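Side-chain contacts in amidase (Bacillus anthracis, PDB 5EWQ), which probably hydrolyses carboxylic amides to the acid and ammonia, as a member of the amidase signature family: residues Tyr365-Asn370 and Thr406-Ser411; Ile253-Glu258 and Asn372-Gln377; Ile390-Asn393 and Arg399-Lys402. All coordinates share one frame; numbering follows the deposited sequence.

Interaction 1. Residues Tyr365-Asn370 and Thr406-Ser411; sequences YEFKHN and TLIEAS
Ser411 buries the most surface here, its hydroxyl set against the helix that carries Phe367 and Lys368. With its OG anti to the backbone N (chi1 -178°), Ser411 reaches the helix backbone itself: Lys368 N lies 3.1 Å from Ser411 OG and gives it a weak, bent hydrogen bond. The stronger partner of that hydroxyl is Glu364 O, one turn earlier, a carbonyl that can only accept, so the serine is the donor there. A single buried OG is thus held between a carbonyl and an amide four residues apart on one helix. Phe367 supplies much of the apolar packing. Its CB is 3.6 Å from Ser411 OG, and the hydroxyl sits at the edge of the ring, in its plane. Farther out, Ile408, one turn before Ser411, puts its methyl CG2 3.5 Å from Phe367 CE2. Helix 360-377 and the short helix 406-412 cross nearly perpendicular in this all-helical region away from the central mixed sheet; their local axes come within 8.8 Å at 83°, so one turn of each does the touching. Trp171 and Tyr174 also meet the Phe367 ring, and Leu386 reaches it from helix 386-394. Lys368 starts out toward the serine and then runs past it, fully extended: its CB is 3.4 Å from Ser411 OG, while CD lies 3.4 Å from Ser411 O. The ammonium travels on to Glu412 O, where NZ forms a hydrogen bond with the residue next after Ser411.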
ATOM      1  N   TYR A 365      21.161  -5.151   8.937  1.00 49.60           N
ATOM      2  CA  TYR A 365      22.278  -4.242   8.720  1.00 60.88           C
ATOM      3  C   TYR A 365      21.825  -2.894   8.171  1.00 71.35           C
ATOM      4  O   TYR A 365      22.268  -1.842   8.634  1.00 77.89           O
ATOM      5  CB  TYR A 365      23.300  -4.868   7.766  1.00 64.79           C
ATOM      6  CG  TYR A 365      24.368  -3.901   7.301  1.00 67.25           C
ATOM      7  CD1 TYR A 365      25.492  -3.652   8.079  1.00 72.52           C
ATOM      8  CD2 TYR A 365      24.251  -3.235   6.087  1.00 59.31           C
ATOM      9  CE1 TYR A 365      26.468  -2.767   7.659  1.00 65.80           C
ATOM     10  CE2 TYR A 365      25.220  -2.349   5.661  1.00 65.80           C
ATOM     11  CZ  TYR A 365      26.327  -2.119   6.451  1.00 68.03           C
ATOM     12  OH  TYR A 365      27.294  -1.237   6.027  1.00 68.64           O
ATOM     13  N   GLU A 366      20.939  -2.932   7.181  1.00 64.85           N
ATOM     14  CA  GLU A 366      20.610  -1.743   6.404  1.00 51.72           C
ATOM     15  C   GLU A 366      19.655  -0.788   7.118  1.00 52.74           C
ATOM     16  O   GLU A 366      19.656   0.411   6.839  1.00 56.87           O
ATOM     17  CB  GLU A 366      20.015  -2.155   5.055  1.00 46.89           C
ATOM     18  CG  GLU A 366      20.268  -1.160   3.937  1.00 51.43           C
ATOM     19  CD  GLU A 366      19.747  -1.644   2.599  1.00 59.16           C
ATOM     20  OE1 GLU A 366      19.064  -2.689   2.569  1.00 53.35           O
ATOM     21  OE2 GLU A 366      20.022  -0.980   1.578  1.00 72.32           O
ATOM     22  N   PHE A 367      18.847  -1.314   8.034  1.00 48.05           N
ATOM     23  CA  PHE A 367      17.866  -0.493   8.742  1.00 39.06           C
ATOM     24  C   PHE A 367      18.533   0.614   9.550  1.00 43.39           C
ATOM     25  O   PHE A 367      18.140   1.776   9.465  1.00 50.17           O
ATOM     26  CB  PHE A 367      16.999  -1.352   9.664  1.00 37.87           C
ATOM     27  CG  PHE A 367      16.057  -0.556  10.523  1.00 41.19           C
ATOM     28  CD1 PHE A 367      14.933   0.037   9.976  1.00 41.94           C
ATOM     29  CD2 PHE A 367      16.299  -0.397  11.877  1.00 41.09           C
ATOM     30  CE1 PHE A 367      14.065   0.772  10.761  1.00 31.38           C
ATOM     31  CE2 PHE A 367      15.435   0.337  12.668  1.00 38.42           C
ATOM     32  CZ  PHE A 367      14.316   0.922  12.109  1.00 31.12           C
ATOM     33  N   LYS A 368      19.541   0.243  10.333  1.00 43.23           N
ATOM     34  CA  LYS A 368      20.274   1.199  11.154  1.00 40.73           C
ATOM     35  C   LYS A 368      20.904   2.296  10.304  1.00 48.82           C
ATOM     36  O   LYS A 368      20.853   3.473  10.656  1.00 59.96           O
ATOM     37  CB  LYS A 368      21.352   0.484  11.970  1.00 43.02           C
ATOM     38  CG  LYS A 368      22.251   1.418  12.765  1.00 54.01           C
ATOM     39  CD  LYS A 368      23.359   0.652  13.471  1.00 46.41           C
ATOM     40  CE  LYS A 368      24.259   1.589  14.260  1.00 55.64           C
ATOM     41  NZ  LYS A 368      25.343   0.855  14.969  1.00 65.84           N
ATOM     42  N   HIS A 369      21.485   1.902   9.177  1.00 47.84           N
ATOM     43  CA  HIS A 369      22.190   2.840   8.312  1.00 44.72           C
ATOM     44  C   HIS A 369      21.238   3.743   7.532  1.00 47.67           C
ATOM     45  O   HIS A 369      21.478   4.944   7.413  1.00 54.78           O
ATOM     46  CB  HIS A 369      23.105   2.081   7.350  1.00 47.75           C
ATOM     47  CG  HIS A 369      24.237   1.376   8.028  1.00 57.78           C
ATOM     48  ND1 HIS A 369      24.045   0.324   8.898  1.00 61.64           N
ATOM     49  CD2 HIS A 369      25.575   1.577   7.973  1.00 63.35           C
ATOM     50  CE1 HIS A 369      25.214  -0.095   9.345  1.00 66.43           C
ATOM     51  NE2 HIS A 369      26.160   0.649   8.798  1.00 68.91           N
ATOM     52  N   ASN A 370      20.163   3.169   7.000  1.00 49.60           N
ATOM     53  CA  ASN A 370      19.177   3.948   6.258  1.00 40.07           C
ATOM     54  C   ASN A 370      18.487   4.985   7.138  1.00 44.56           C
ATOM     55  O   ASN A 370      18.287   6.127   6.725  1.00 49.31           O
ATOM     56  CB  ASN A 370      18.127   3.034   5.624  1.00 40.89           C
ATOM     57  CG  ASN A 370      18.682   2.212   4.480  1.00 47.73           C
ATOM     58  OD1 ASN A 370      18.142   1.158   4.142  1.00 48.68           O
ATOM     59  ND2 ASN A 370      19.764   2.689   3.876  1.00 43.97           N
ATOM     60  N   THR A 406      12.733  -5.283  20.007  1.00 39.99           N
ATOM     61  CA  THR A 406      13.847  -6.213  19.839  1.00 45.04           C
ATOM     62  C   THR A 406      14.533  -6.082  18.479  1.00 50.24           C
ATOM     63  O   THR A 406      15.755  -6.198  18.379  1.00 46.55           O
ATOM     64  CB  THR A 406      13.378  -7.672  20.018  1.00 52.14           C
ATOM     65  OG1 THR A 406      12.623  -7.791  21.231  1.00 58.88           O
ATOM     66  CG2 THR A 406      14.570  -8.618  20.072  1.00 58.34           C
ATOM     67  N   LEU A 407      13.746  -5.833  17.437  1.00 42.93           N
ATOM     68  CA  LEU A 407      14.275  -5.783  16.076  1.00 41.44           C
ATOM     69  C   LEU A 407      15.184  -4.580  15.831  1.00 44.16           C
ATOM     70  O   LEU A 407      16.253  -4.720  15.235  1.00 46.24           O
ATOM     71  CB  LEU A 407      13.128  -5.781  15.064  1.00 56.66           C
ATOM     72  CG  LEU A 407      12.541  -7.159  14.752  1.00 53.37           C
ATOM     73  CD1 LEU A 407      11.293  -7.036  13.896  1.00 45.36           C
ATOM     74  CD2 LEU A 407      13.583  -8.021  14.059  1.00 48.85           C
ATOM     75  N   ILE A 408      14.765  -3.404  16.287  1.00 35.08           N
ATOM     76  CA  ILE A 408      15.566  -2.201  16.090  1.00 35.85           C
ATOM     77  C   ILE A 408      16.749  -2.182  17.052  1.00 36.87           C
ATOM     78  O   ILE A 408      17.737  -1.483  16.821  1.00 64.31           O
ATOM     79  CB  ILE A 408      14.731  -0.915  16.270  1.00 42.71           C
ATOM     80  CG1 ILE A 408      14.310  -0.734  17.728  1.00 37.56           C
ATOM     81  CG2 ILE A 408      13.517  -0.938  15.359  1.00 30.97           C
ATOM     82  CD1 ILE A 408      13.531   0.537  17.976  1.00 29.91           C
ATOM     83  N   GLU A 409      16.647  -2.953  18.129  1.00 41.12           N
ATOM     84  CA  GLU A 409      17.761  -3.116  19.055  1.00 51.31           C
ATOM     85  C   GLU A 409      18.822  -4.017  18.438  1.00 48.33           C
ATOM     86  O   GLU A 409      20.018  -3.787  18.606  1.00 56.42           O
ATOM     87  CB  GLU A 409      17.284  -3.694  20.389  1.00 48.76           C
ATOM     88  CG  GLU A 409      16.645  -2.675  21.320  1.00 49.70           C
ATOM     89  CD  GLU A 409      16.131  -3.303  22.601  1.00 64.93           C
ATOM     90  OE1 GLU A 409      15.789  -4.504  22.581  1.00 69.33           O
ATOM     91  OE2 GLU A 409      16.071  -2.595  23.629  1.00 73.92           O
ATOM     92  N   ALA A 410      18.372  -5.039  17.716  1.00 52.50           N
ATOM     93  CA  ALA A 410      19.274  -5.971  17.053  1.00 47.43           C
ATOM     94  C   ALA A 410      20.003  -5.297  15.896  1.00 47.29           C
ATOM     95  O   ALA A 410      21.166  -5.596  15.624  1.00 54.12           O
ATOM     96  CB  ALA A 410      18.509  -7.190  16.562  1.00 45.73           C
ATOM     97  N   SER A 411      19.311  -4.386  15.219  1.00 52.93           N
ATOM     98  CA  SER A 411      19.892  -3.669  14.090  1.00 53.18           C
ATOM     99  C   SER A 411      20.954  -2.678  14.553  1.00 54.35           C
ATOM    100  O   SER A 411      21.930  -2.424  13.846  1.00 46.46           O
ATOM    101  CB  SER A 411      18.800  -2.943  13.300  1.00 41.23           C
ATOM    102  OG  SER A 411      19.342  -2.278  12.172  1.00 45.69           O
TER

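Interaction 2. Residues Ile253-Glu258 and Asn372-Gln377; sequences IIPLAE and NDYFSQ
In the loop joining strands 239-242 and 263-267, Ile254 and Pro255 pack on the ring of Tyr374, near the C-terminal end of helix 360-377; the centre of the contact is a CH-pi interaction. Ile254 CA stands over one face of the ring, 4.3 Å from its centroid and 18° off the normal, displaced toward the rim. The isoleucine side chain crosses the tyrosine at about a right angle, and its CG1 branch touches the phenolic end, 3.5 Å from Tyr374 CZ. Pro255 covers the other end of the side chain: its CD lies 3.7 Å from Tyr374 CD1 and 4.0 Å from Tyr374 CB. Tyr374 CB already points at the loop, and with CG anti to the backbone N (chi1 175°) the ring continues that way onto Ile254. No hydrogen bond joins the two segments; the buried hydroxyl bonds instead to Gln126 OE1, in the loop after strand 118-122, and Asn124 of that loop also bonds to the backbone of Ile254. Trp171 of helix 170-173 touches Ile254, and Trp143 touches Tyr374. The 253-258 loop leaves and re-enters the central sheet through strands 239-242 and 263-267, while its middle packs on helix 360-377.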
ATOM      1  N   ILE A 253      10.460   9.255   1.809  1.00 48.67           N
ATOM      2  CA  ILE A 253       9.808   8.153   2.505  1.00 33.15           C
ATOM      3  C   ILE A 253      10.747   7.552   3.543  1.00 42.12           C
ATOM      4  O   ILE A 253      11.873   7.172   3.220  1.00 55.31           O
ATOM      5  CB  ILE A 253       9.355   7.044   1.531  1.00 40.65           C
ATOM      6  CG1 ILE A 253       8.435   7.617   0.449  1.00 41.25           C
ATOM      7  CG2 ILE A 253       8.656   5.923   2.286  1.00 31.37           C
ATOM      8  CD1 ILE A 253       8.004   6.603  -0.589  1.00 35.35           C
ATOM      9  N   ILE A 254      10.283   7.479   4.788  1.00 37.01           N
ATOM     10  CA  ILE A 254      11.067   6.877   5.861  1.00 34.35           C
ATOM     11  C   ILE A 254      11.375   5.421   5.527  1.00 39.78           C
ATOM     12  O   ILE A 254      10.472   4.586   5.465  1.00 50.89           O
ATOM     13  CB  ILE A 254      10.339   6.954   7.215  1.00 35.78           C
ATOM     14  CG1 ILE A 254      10.115   8.414   7.613  1.00 27.68           C
ATOM     15  CG2 ILE A 254      11.133   6.229   8.291  1.00 26.79           C
ATOM     16  CD1 ILE A 254       9.440   8.582   8.955  1.00 26.04           C
ATOM     17  N   PRO A 255      12.662   5.118   5.310  1.00 30.88           N
ATOM     18  CA  PRO A 255      13.098   3.822   4.784  1.00 35.12           C
ATOM     19  C   PRO A 255      13.049   2.686   5.800  1.00 44.94           C
ATOM     20  O   PRO A 255      12.784   2.898   6.984  1.00 40.77           O
ATOM     21  CB  PRO A 255      14.543   4.093   4.364  1.00 41.64           C
ATOM     22  CG  PRO A 255      15.001   5.139   5.321  1.00 39.33           C
ATOM     23  CD  PRO A 255      13.802   6.015   5.574  1.00 32.15           C
ATOM     24  N   LEU A 256      13.302   1.478   5.308  1.00 42.78           N
ATOM     25  CA  LEU A 256      13.473   0.297   6.142  1.00 32.39           C
ATOM     26  C   LEU A 256      14.691  -0.459   5.631  1.00 32.22           C
ATOM     27  O   LEU A 256      15.606  -0.783   6.386  1.00 38.01           O
ATOM     28  CB  LEU A 256      12.223  -0.585   6.107  1.00 36.24           C
ATOM     29  CG  LEU A 256      12.347  -2.008   6.659  1.00 37.59           C
ATOM     30  CD1 LEU A 256      12.849  -1.989   8.090  1.00 30.12           C
ATOM     31  CD2 LEU A 256      11.015  -2.736   6.572  1.00 36.70           C
ATOM     32  N   ALA A 257      14.687  -0.727   4.329  1.00 33.69           N
ATOM     33  CA  ALA A 257      15.831  -1.307   3.640  1.00 36.11           C
ATOM     34  C   ALA A 257      15.789  -0.890   2.176  1.00 58.02           C
ATOM     35  O   ALA A 257      15.045  -1.465   1.381  1.00 50.43           O
ATOM     36  CB  ALA A 257      15.834  -2.818   3.769  1.00 36.29           C
ATOM     37  N   GLU A 258      16.591   0.112   1.827  1.00 57.35           N
ATOM     38  CA  GLU A 258      16.559   0.719   0.497  1.00 58.66           C
ATOM     39  C   GLU A 258      16.850  -0.279  -0.623  1.00 52.67           C
ATOM     40  O   GLU A 258      16.602   0.003  -1.796  1.00 60.90           O
ATOM     41  CB  GLU A 258      17.547   1.885   0.430  1.00 69.00           C
ATOM     42  CG  GLU A 258      17.208   3.025   1.376  1.00 78.97           C
ATOM     43  CD  GLU A 258      18.217   4.154   1.319  1.00 89.47           C
ATOM     44  OE1 GLU A 258      18.042   5.146   2.060  1.00 82.27           O
ATOM     45  OE2 GLU A 258      19.185   4.053   0.536  1.00100.80           O
ATOM     46  N   ASN A 372      19.567   6.279  10.135  1.00 38.64           N
ATOM     47  CA  ASN A 372      20.520   7.290  10.582  1.00 45.74           C
ATOM     48  C   ASN A 372      20.864   8.283   9.478  1.00 52.10           C
ATOM     49  O   ASN A 372      20.998   9.480   9.731  1.00 54.00           O
ATOM     50  CB  ASN A 372      21.798   6.631  11.103  1.00 47.87           C
ATOM     51  CG  ASN A 372      21.572   5.858  12.389  1.00 47.79           C
ATOM     52  OD1 ASN A 372      20.561   6.038  13.067  1.00 37.42           O
ATOM     53  ND2 ASN A 372      22.522   4.994  12.735  1.00 47.42           N
ATOM     54  N   ASP A 373      21.005   7.781   8.255  1.00 48.44           N
ATOM     55  CA  ASP A 373      21.281   8.636   7.105  1.00 56.04           C
ATOM     56  C   ASP A 373      20.063   9.480   6.749  1.00 54.22           C
ATOM     57  O   ASP A 373      20.194  10.591   6.234  1.00 66.13           O
ATOM     58  CB  ASP A 373      21.711   7.799   5.897  1.00 63.42           C
ATOM     59  CG  ASP A 373      23.090   7.188   6.071  1.00 81.15           C
ATOM     60  OD1 ASP A 373      23.534   7.039   7.228  1.00 87.19           O
ATOM     61  OD2 ASP A 373      23.726   6.855   5.048  1.00 89.61           O
ATOM     62  N   TYR A 374      18.877   8.947   7.026  1.00 49.02           N
ATOM     63  CA  TYR A 374      17.634   9.665   6.769  1.00 38.82           C
ATOM     64  C   TYR A 374      17.487  10.859   7.705  1.00 44.35           C
ATOM     65  O   TYR A 374      17.176  11.967   7.272  1.00 55.96           O
ATOM     66  CB  TYR A 374      16.432   8.726   6.922  1.00 33.55           C
ATOM     67  CG  TYR A 374      15.091   9.414   6.794  1.00 31.72           C
ATOM     68  CD1 TYR A 374      14.541   9.683   5.547  1.00 32.44           C
ATOM     69  CD2 TYR A 374      14.371   9.791   7.922  1.00 29.85           C
ATOM     70  CE1 TYR A 374      13.316  10.312   5.426  1.00 34.49           C
ATOM     71  CE2 TYR A 374      13.145  10.421   7.811  1.00 36.59           C
ATOM     72  CZ  TYR A 374      12.622  10.678   6.561  1.00 39.43           C
ATOM     73  OH  TYR A 374      11.403  11.302   6.446  1.00 30.14           O
ATOM     74  N   PHE A 375      17.716  10.620   8.992  1.00 43.29           N
ATOM     75  CA  PHE A 375      17.572  11.654  10.009  1.00 46.34           C
ATOM     76  C   PHE A 375      18.647  12.731   9.895  1.00 46.73           C
ATOM     77  O   PHE A 375      18.449  13.864  10.337  1.00 55.58           O
ATOM     78  CB  PHE A 375      17.606  11.027  11.405  1.00 31.83           C
ATOM     79  CG  PHE A 375      16.338  10.313  11.782  1.00 36.90           C
ATOM     80  CD1 PHE A 375      15.116  10.729  11.278  1.00 29.69           C
ATOM     81  CD2 PHE A 375      16.367   9.227  12.642  1.00 47.67           C
ATOM     82  CE1 PHE A 375      13.947  10.074  11.627  1.00 33.60           C
ATOM     83  CE2 PHE A 375      15.201   8.570  12.991  1.00 53.41           C
ATOM     84  CZ  PHE A 375      13.993   8.994  12.482  1.00 47.52           C
ATOM     85  N   SER A 376      19.783  12.376   9.305  1.00 51.47           N
ATOM     86  CA  SER A 376      20.888  13.316   9.147  1.00 52.82           C
ATOM     87  C   SER A 376      20.554  14.397   8.125  1.00 58.11           C
ATOM     88  O   SER A 376      21.105  15.498   8.169  1.00 68.19           O
ATOM     89  CB  SER A 376      22.161  12.579   8.728  1.00 48.52           C
ATOM     90  OG  SER A 376      22.003  11.972   7.458  1.00 52.45           O
ATOM     91  N   GLN A 377      19.648  14.078   7.208  1.00 68.31           N
ATOM     92  CA  GLN A 377      19.260  15.008   6.155  1.00 64.31           C
ATOM     93  C   GLN A 377      18.185  15.980   6.631  1.00 64.18           C
ATOM     94  O   GLN A 377      18.083  17.099   6.128  1.00 69.02           O
ATOM     95  CB  GLN A 377      18.763  14.245   4.926  1.00 53.83           C
ATOM     96  CG  GLN A 377      19.762  13.243   4.373  1.00 67.59           C
ATOM     97  CD  GLN A 377      19.218  12.478   3.181  1.00 84.19           C
ATOM     98  OE1 GLN A 377      19.177  12.993   2.064  1.00 98.45           O
ATOM     99  NE2 GLN A 377      18.792  11.241   3.416  1.00 78.32           N
TER

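Interaction 3. Residues Ile390-Asn393 and Arg399-Lys402; sequences IAFN and RRIK
Arg400 folds back across the short link between helices 386-394 and 397-400, and lays its guanidinium flat on Phe392 in a stacked cation-pi pair. The side chain starts beside the preceding helix end, with Arg400 CB 3.8 Å from Asn393 OD1. From there CG stays close to the backbone N (chi1 -57°), and the chain runs extended to NE, which brings the flat head all the way to the aromatic ring. Arg400 CD is the first atom to arrive, 3.6 Å from Phe392 CE2. Arg400 NE follows along the same rim, 3.7 Å from Phe392 CE2. At the head, Arg400 CZ lies 3.9 Å from the centroid of the Phe392 ring, and the two planes are only 9° from parallel. NH2 stays near the rim, at Phe392 CZ, whereas NH1 sits over the middle of the ring. The same Arg400 NH1 donates to Phe392 O at 2.7 Å with an N-H...O angle of 145°, and that oxygen lies practically in the guanidinium plane. One residue therefore receives the arginine twice, through its pi face and through its carbonyl. Because this carbonyl belongs to the last turn of helix 386-394, the positive charge probably also interacts favourably with the helix's C-terminal end. Tyr138 touches the arginine as well, and Val139 touches the phenylalanine. Beside this polar half is a plainer packing contact. Ile401, the first residue past helix 397-400, crosses Asn393 at about a right angle. The amide of Asn393 is anchored through ND2 to Gln405 OE1, and the methyl Ile401 CG2 rests 3.6 Å from Asn393 ND2.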
ATOM      1  N   ILE A 390      15.749   4.172  20.716  1.00 38.19           N
ATOM      2  CA  ILE A 390      15.746   3.089  21.694  1.00 43.06           C
ATOM      3  C   ILE A 390      15.700   3.634  23.119  1.00 52.10           C
ATOM      4  O   ILE A 390      14.970   3.120  23.969  1.00 60.21           O
ATOM      5  CB  ILE A 390      16.986   2.187  21.526  1.00 40.57           C
ATOM      6  CG1 ILE A 390      16.995   1.550  20.135  1.00 41.55           C
ATOM      7  CG2 ILE A 390      17.020   1.114  22.599  1.00 36.43           C
ATOM      8  CD1 ILE A 390      18.191   0.659  19.875  1.00 42.88           C
ATOM      9  N   ALA A 391      16.474   4.684  23.370  1.00 42.71           N
ATOM     10  CA  ALA A 391      16.497   5.325  24.677  1.00 32.84           C
ATOM     11  C   ALA A 391      15.184   6.052  24.951  1.00 44.75           C
ATOM     12  O   ALA A 391      14.725   6.116  26.091  1.00 48.00           O
ATOM     13  CB  ALA A 391      17.668   6.289  24.773  1.00 33.97           C
ATOM     14  N   PHE A 392      14.587   6.595  23.897  1.00 39.83           N
ATOM     15  CA  PHE A 392      13.328   7.325  24.011  1.00 34.62           C
ATOM     16  C   PHE A 392      12.178   6.396  24.387  1.00 45.32           C
ATOM     17  O   PHE A 392      11.359   6.724  25.246  1.00 51.79           O
ATOM     18  CB  PHE A 392      13.013   8.048  22.698  1.00 26.07           C
ATOM     19  CG  PHE A 392      11.727   8.824  22.724  1.00 31.77           C
ATOM     20  CD1 PHE A 392      11.697  10.124  23.197  1.00 24.24           C
ATOM     21  CD2 PHE A 392      10.549   8.255  22.266  1.00 34.36           C
ATOM     22  CE1 PHE A 392      10.517  10.841  23.219  1.00 30.31           C
ATOM     23  CE2 PHE A 392       9.367   8.967  22.287  1.00 34.16           C
ATOM     24  CZ  PHE A 392       9.349  10.262  22.763  1.00 37.78           C
ATOM     25  N   ASN A 393      12.120   5.240  23.733  1.00 26.97           N
ATOM     26  CA  ASN A 393      11.061   4.269  23.974  1.00 35.08           C
ATOM     27  C   ASN A 393      11.111   3.683  25.382  1.00 50.62           C
ATOM     28  O   ASN A 393      10.076   3.364  25.967  1.00 53.82           O
ATOM     29  CB  ASN A 393      11.134   3.140  22.943  1.00 28.25           C
ATOM     30  CG  ASN A 393      10.822   3.612  21.536  1.00 42.38           C
ATOM     31  OD1 ASN A 393      10.090   4.583  21.342  1.00 29.92           O
ATOM     32  ND2 ASN A 393      11.373   2.920  20.544  1.00 41.37           N
ATOM     33  N   ARG A 399       3.602   2.478  26.711  1.00 47.37           N
ATOM     34  CA  ARG A 399       2.952   3.305  25.705  1.00 36.04           C
ATOM     35  C   ARG A 399       3.704   3.267  24.375  1.00 38.89           C
ATOM     36  O   ARG A 399       3.105   3.060  23.320  1.00 44.11           O
ATOM     37  CB  ARG A 399       2.838   4.750  26.200  1.00 28.62           C
ATOM     38  CG  ARG A 399       1.524   5.449  25.858  1.00 27.30           C
ATOM     39  CD  ARG A 399       1.221   5.375  24.372  1.00 35.79           C
ATOM     40  NE  ARG A 399       0.512   6.548  23.875  1.00 41.69           N
ATOM     41  CZ  ARG A 399       0.344   6.812  22.584  1.00 40.83           C
ATOM     42  NH1 ARG A 399      -0.311   7.900  22.202  1.00 53.99           N
ATOM     43  NH2 ARG A 399       0.838   5.984  21.675  1.00 28.69           N
ATOM     44  N   ARG A 400       5.016   3.466  24.434  1.00 28.14           N
ATOM     45  CA  ARG A 400       5.815   3.665  23.228  1.00 24.06           C
ATOM     46  C   ARG A 400       6.259   2.359  22.571  1.00 34.88           C
ATOM     47  O   ARG A 400       6.428   2.299  21.354  1.00 37.75           O
ATOM     48  CB  ARG A 400       7.028   4.536  23.560  1.00 31.77           C
ATOM     49  CG  ARG A 400       6.632   5.877  24.156  1.00 35.57           C
ATOM     50  CD  ARG A 400       7.820   6.681  24.643  1.00 32.38           C
ATOM     51  NE  ARG A 400       7.385   7.949  25.223  1.00 42.27           N
ATOM     52  CZ  ARG A 400       8.203   8.863  25.732  1.00 35.33           C
ATOM     53  NH1 ARG A 400       9.514   8.657  25.737  1.00 28.76           N
ATOM     54  NH2 ARG A 400       7.710   9.987  26.235  1.00 31.10           N
ATOM     55  N   ILE A 401       6.446   1.316  23.374  1.00 24.73           N
ATOM     56  CA  ILE A 401       6.806   0.002  22.848  1.00 25.31           C
ATOM     57  C   ILE A 401       6.082  -1.109  23.603  1.00 43.79           C
ATOM     58  O   ILE A 401       6.709  -1.920  24.287  1.00 41.50           O
ATOM     59  CB  ILE A 401       8.327  -0.245  22.916  1.00 26.77           C
ATOM     60  CG1 ILE A 401       8.902   0.302  24.225  1.00 27.62           C
ATOM     61  CG2 ILE A 401       9.028   0.399  21.730  1.00 26.25           C
ATOM     62  CD1 ILE A 401      10.338  -0.099  24.471  1.00 29.50           C
ATOM     63  N   LYS A 402       4.759  -1.137  23.466  1.00 43.50           N
ATOM     64  CA  LYS A 402       3.919  -2.116  24.151  1.00 31.87           C
ATOM     65  C   LYS A 402       4.370  -3.550  23.881  1.00 36.04           C
ATOM     66  O   LYS A 402       4.299  -4.409  24.761  1.00 48.98           O
ATOM     67  CB  LYS A 402       2.456  -1.942  23.733  1.00 35.11           C
ATOM     68  CG  LYS A 402       1.510  -2.983  24.315  1.00 39.82           C
ATOM     69  CD  LYS A 402       0.104  -2.826  23.760  1.00 35.28           C
ATOM     70  CE  LYS A 402      -0.806  -3.945  24.233  1.00 34.35           C
ATOM     71  NZ  LYS A 402      -0.962  -3.949  25.714  1.00 56.15           N
TER

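Interactions 1 and 2 are buried and share helix 360-377, which offers Phe367 and Lys368 to helix 406-412 and, about two turns later, Tyr374 to the 253-258 loop. They also touch directly: Asn370 OD1 probably accepts a hydrogen bond from Glu258 N, and Phe367 packs on Leu256. Interaction 3 lies farther out and is only partly buried. Along the chain it is nested between the segments of interaction 1, with Ile390 packing on Ile408 and Glu409; it does not touch interaction 2. The chemistry changes accordingly: a hydroxyl against helix backbone in interaction 1, apolar CH-pi packing in interaction 2, and a charged guanidinium on an aromatic ring in interaction 3.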